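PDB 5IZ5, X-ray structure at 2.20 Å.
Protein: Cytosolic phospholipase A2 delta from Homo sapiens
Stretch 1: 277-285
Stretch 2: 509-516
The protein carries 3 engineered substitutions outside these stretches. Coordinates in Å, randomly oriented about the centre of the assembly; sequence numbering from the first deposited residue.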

# COMPACT_ATOMS: atom_id res chain seq x y z
N GLY B 277 18.69 13.46 -22.05
CA GLY B 277 17.33 13.43 -21.53
C GLY B 277 16.94 11.98 -21.29
O GLY B 277 17.22 11.12 -22.11
N CYS B 278 16.36 11.70 -20.13
CA CYS B 278 15.76 10.39 -19.90
C CYS B 278 14.50 10.34 -20.76
O CYS B 278 13.80 11.34 -20.90
N PRO B 279 14.20 9.18 -21.37
CA PRO B 279 12.94 9.07 -22.11
C PRO B 279 11.74 9.44 -21.22
O PRO B 279 11.74 9.08 -20.04
N GLU B 280 10.75 10.14 -21.76
CA GLU B 280 9.57 10.55 -20.97
C GLU B 280 8.51 9.44 -20.86
O GLU B 280 7.31 9.69 -21.08
N GLU B 281 8.94 8.23 -20.53
CA GLU B 281 8.00 7.13 -20.28
C GLU B 281 8.22 6.51 -18.90
O GLU B 281 9.32 6.13 -18.53
N LEU B 282 7.10 6.37 -18.22
CA LEU B 282 7.03 5.98 -16.82
C LEU B 282 6.59 4.54 -16.70
O LEU B 282 5.76 4.08 -17.47
N ALA B 283 7.15 3.83 -15.73
CA ALA B 283 6.64 2.53 -15.34
C ALA B 283 5.44 2.70 -14.40
O ALA B 283 4.60 1.82 -14.28
N VAL B 284 5.35 3.85 -13.74
CA VAL B 284 4.22 4.14 -12.86
C VAL B 284 3.11 4.85 -13.65
O VAL B 284 3.35 5.90 -14.25
N HIS B 285 1.91 4.26 -13.63
CA HIS B 285 0.71 4.80 -14.28
C HIS B 285 0.11 5.90 -13.40
O HIS B 285 -0.22 5.67 -12.24
N GLU B 509 12.28 -1.39 -7.35
CA GLU B 509 12.76 -0.08 -6.93
C GLU B 509 12.54 0.94 -8.04
O GLU B 509 12.80 0.67 -9.21
N PHE B 510 12.06 2.12 -7.64
CA PHE B 510 11.66 3.14 -8.58
C PHE B 510 12.25 4.47 -8.18
O PHE B 510 12.60 4.70 -7.02
N PHE B 511 12.33 5.37 -9.17
CA PHE B 511 12.64 6.77 -8.92
C PHE B 511 11.96 7.66 -9.95
O PHE B 511 12.12 7.48 -11.16
N MET B 512 11.19 8.62 -9.47
CA MET B 512 10.44 9.56 -10.31
C MET B 512 9.61 8.84 -11.37
O MET B 512 9.52 9.27 -12.53
N GLY B 513 8.99 7.73 -10.97
CA GLY B 513 8.09 6.99 -11.85
C GLY B 513 8.78 6.02 -12.77
O GLY B 513 8.10 5.27 -13.46
N ARG B 514 10.12 6.03 -12.80
CA ARG B 514 10.89 5.09 -13.61
C ARG B 514 11.36 3.89 -12.80
O ARG B 514 11.70 4.01 -11.62
N LEU B 515 11.38 2.74 -13.44
CA LEU B 515 11.89 1.52 -12.84
C LEU B 515 13.41 1.60 -12.75
O LEU B 515 14.08 1.75 -13.77
N MET B 516 13.95 1.53 -11.54
CA MET B 516 15.39 1.62 -11.28
C MET B 516 16.03 0.24 -11.15
O MET B 516 17.13 0.01 -11.64

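The second stretch is a β-hairpin whose two strands, 509-511 and 514-516, are joined by a type I' turn from F511 to R514; the first stretch, without regular secondary structure, lies against that turn. Together they bury 382 Å², and the fit depends on a hollow at G513 and a long side chain at R514.

The hollow is made by absence. G513 has phi/psi of 84/-7°, a positive phi that by itself favours glycine, and an ideal CB built there would lie 2.8 Å from L282 CG, a clash. Lacking that atom, the turn lets the first stretch come close: the CA atoms of V284 and G513 are 4.9 Å apart. The same closeness lets G513 O accept two hydrogen bonds from consecutive amides, A283 N at 2.9 Å (N-H...O angle 130°) and V284 N at 3.1 Å (152°), the second the straighter.

L282 fills this hollow: its CG lies where a CB on G513 would crowd it. Its CA-to-CB bond points sideways, but the end of the side chain comes nearer, with chi1 of -96° and chi2 of 31°, both between wells. This places L282 CD1 over one face of the R514 guanidinium, 3.5 Å from R514 NH1, and 3.9 Å from M512 O.

R514 contributes the largest covered area, 88 Å². Its CB points away from the first stretch, yet the chain (chi1 m, chi2 p, chi3 t, chi4 174°) brings its end back toward it. The guanidinium has two carbonyl partners: R514 NH2 donates to P279 O at 3.2 Å and 167°, with the oxygen near the guanidinium plane, while R514 NH1 donates within its own stretch to M512 O at 3.2 Å and 152°. The arginine thus ties the turn to the first stretch. R514 NE, buried by the contact, has no partner in the model. Along the aliphatic part, E281 O lies 4.0 Å from R514 CG; the side chains of E280 and E281 start away from the hairpin.

Beyond G513, two small bumps meet the hairpin's apolar surface. A283 CB points toward it and sits at the edge of the F510 ring, 3.8 Å from F510 CE1, while also reaching L515 CB at 4.1 Å. V284, chi1 t, also points in and sets its CG2 3.8 Å from F510 CD1. F510 (chi1 m, chi2 -102°) therefore receives both residues, whereas L515 (chi1 t, chi2 p), its CA-to-CB bond sideways, meets only A283 and has just 12 Å² covered.

C278 (chi1 m) is covalently bonded to a group elsewhere in the structure.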

# COMPACT_ATOMS: atom_id res chain seq x y z
CB CYS B 278 15.38 10.22 -18.44
SG CYS B 278 16.75 10.18 -17.25
CB PRO B 279 12.87 7.61 -22.51
CG PRO B 279 14.26 7.08 -22.38
CD PRO B 279 15.00 7.94 -21.41
CB GLU B 280 8.94 11.83 -21.52
CG GLU B 280 9.81 13.06 -21.48
CD GLU B 280 9.03 14.37 -21.62
OE1 GLU B 280 7.89 14.46 -21.09
OE2 GLU B 280 9.56 15.32 -22.24
CB GLU B 281 8.08 6.04 -21.34
CG GLU B 281 6.93 5.01 -21.22
CD GLU B 281 6.74 4.13 -22.45
OE1 GLU B 281 7.74 3.91 -23.18
OE2 GLU B 281 5.59 3.65 -22.68
CB LEU B 282 6.01 6.90 -16.16
CG LEU B 282 6.51 8.15 -15.43
CD1 LEU B 282 7.78 8.75 -16.02
CD2 LEU B 282 5.39 9.18 -15.36
CB ALA B 283 7.73 1.71 -14.67
CB VAL B 284 4.66 5.00 -11.65
CG1 VAL B 284 3.48 5.29 -10.73
CG2 VAL B 284 5.76 4.29 -10.87
CB HIS B 285 -0.36 3.70 -14.47
CG HIS B 285 0.15 2.43 -15.09
ND1 HIS B 285 -0.42 1.19 -14.84
CD2 HIS B 285 1.18 2.19 -15.95
CE1 HIS B 285 0.23 0.26 -15.52
NE2 HIS B 285 1.21 0.84 -16.19
CB GLU B 509 14.25 -0.16 -6.56
CG GLU B 509 14.49 -0.96 -5.29
CD GLU B 509 15.95 -1.28 -5.03
OE1 GLU B 509 16.82 -0.79 -5.77
OE2 GLU B 509 16.21 -2.06 -4.09
CB PHE B 510 10.13 3.30 -8.57
CG PHE B 510 9.39 2.13 -9.15
CD1 PHE B 510 8.86 2.21 -10.44
CD2 PHE B 510 9.19 0.97 -8.42
CE1 PHE B 510 8.16 1.14 -10.97
CE2 PHE B 510 8.49 -0.10 -8.96
CZ PHE B 510 7.97 -0.01 -10.23
CB PHE B 511 14.14 7.02 -8.95
CG PHE B 511 14.51 8.46 -8.74
CD1 PHE B 511 15.00 9.23 -9.79
CD2 PHE B 511 14.33 9.05 -7.50
CE1 PHE B 511 15.32 10.57 -9.60
CE2 PHE B 511 14.65 10.39 -7.30
CZ PHE B 511 15.14 11.14 -8.35
CB MET B 512 11.39 10.56 -10.97
CG MET B 512 10.73 11.84 -11.46
SD MET B 512 10.20 12.89 -10.12
CE MET B 512 11.78 13.50 -9.52
CB ARG B 514 12.13 5.75 -14.22
CG ARG B 514 11.86 6.58 -15.47
CD ARG B 514 11.49 8.00 -15.12
NE ARG B 514 11.43 8.85 -16.30
CZ ARG B 514 11.00 10.11 -16.30
NH1 ARG B 514 10.57 10.67 -15.17
NH2 ARG B 514 11.00 10.82 -17.42
CB LEU B 515 11.45 0.32 -13.67
CG LEU B 515 11.98 -1.04 -13.25
CD1 LEU B 515 11.43 -1.43 -11.89
CD2 LEU B 515 11.61 -2.07 -14.31
CB MET B 516 15.67 2.43 -10.01
CG MET B 516 15.27 3.90 -10.11
SD MET B 516 16.31 4.83 -11.28
CE MET B 516 15.32 4.83 -12.76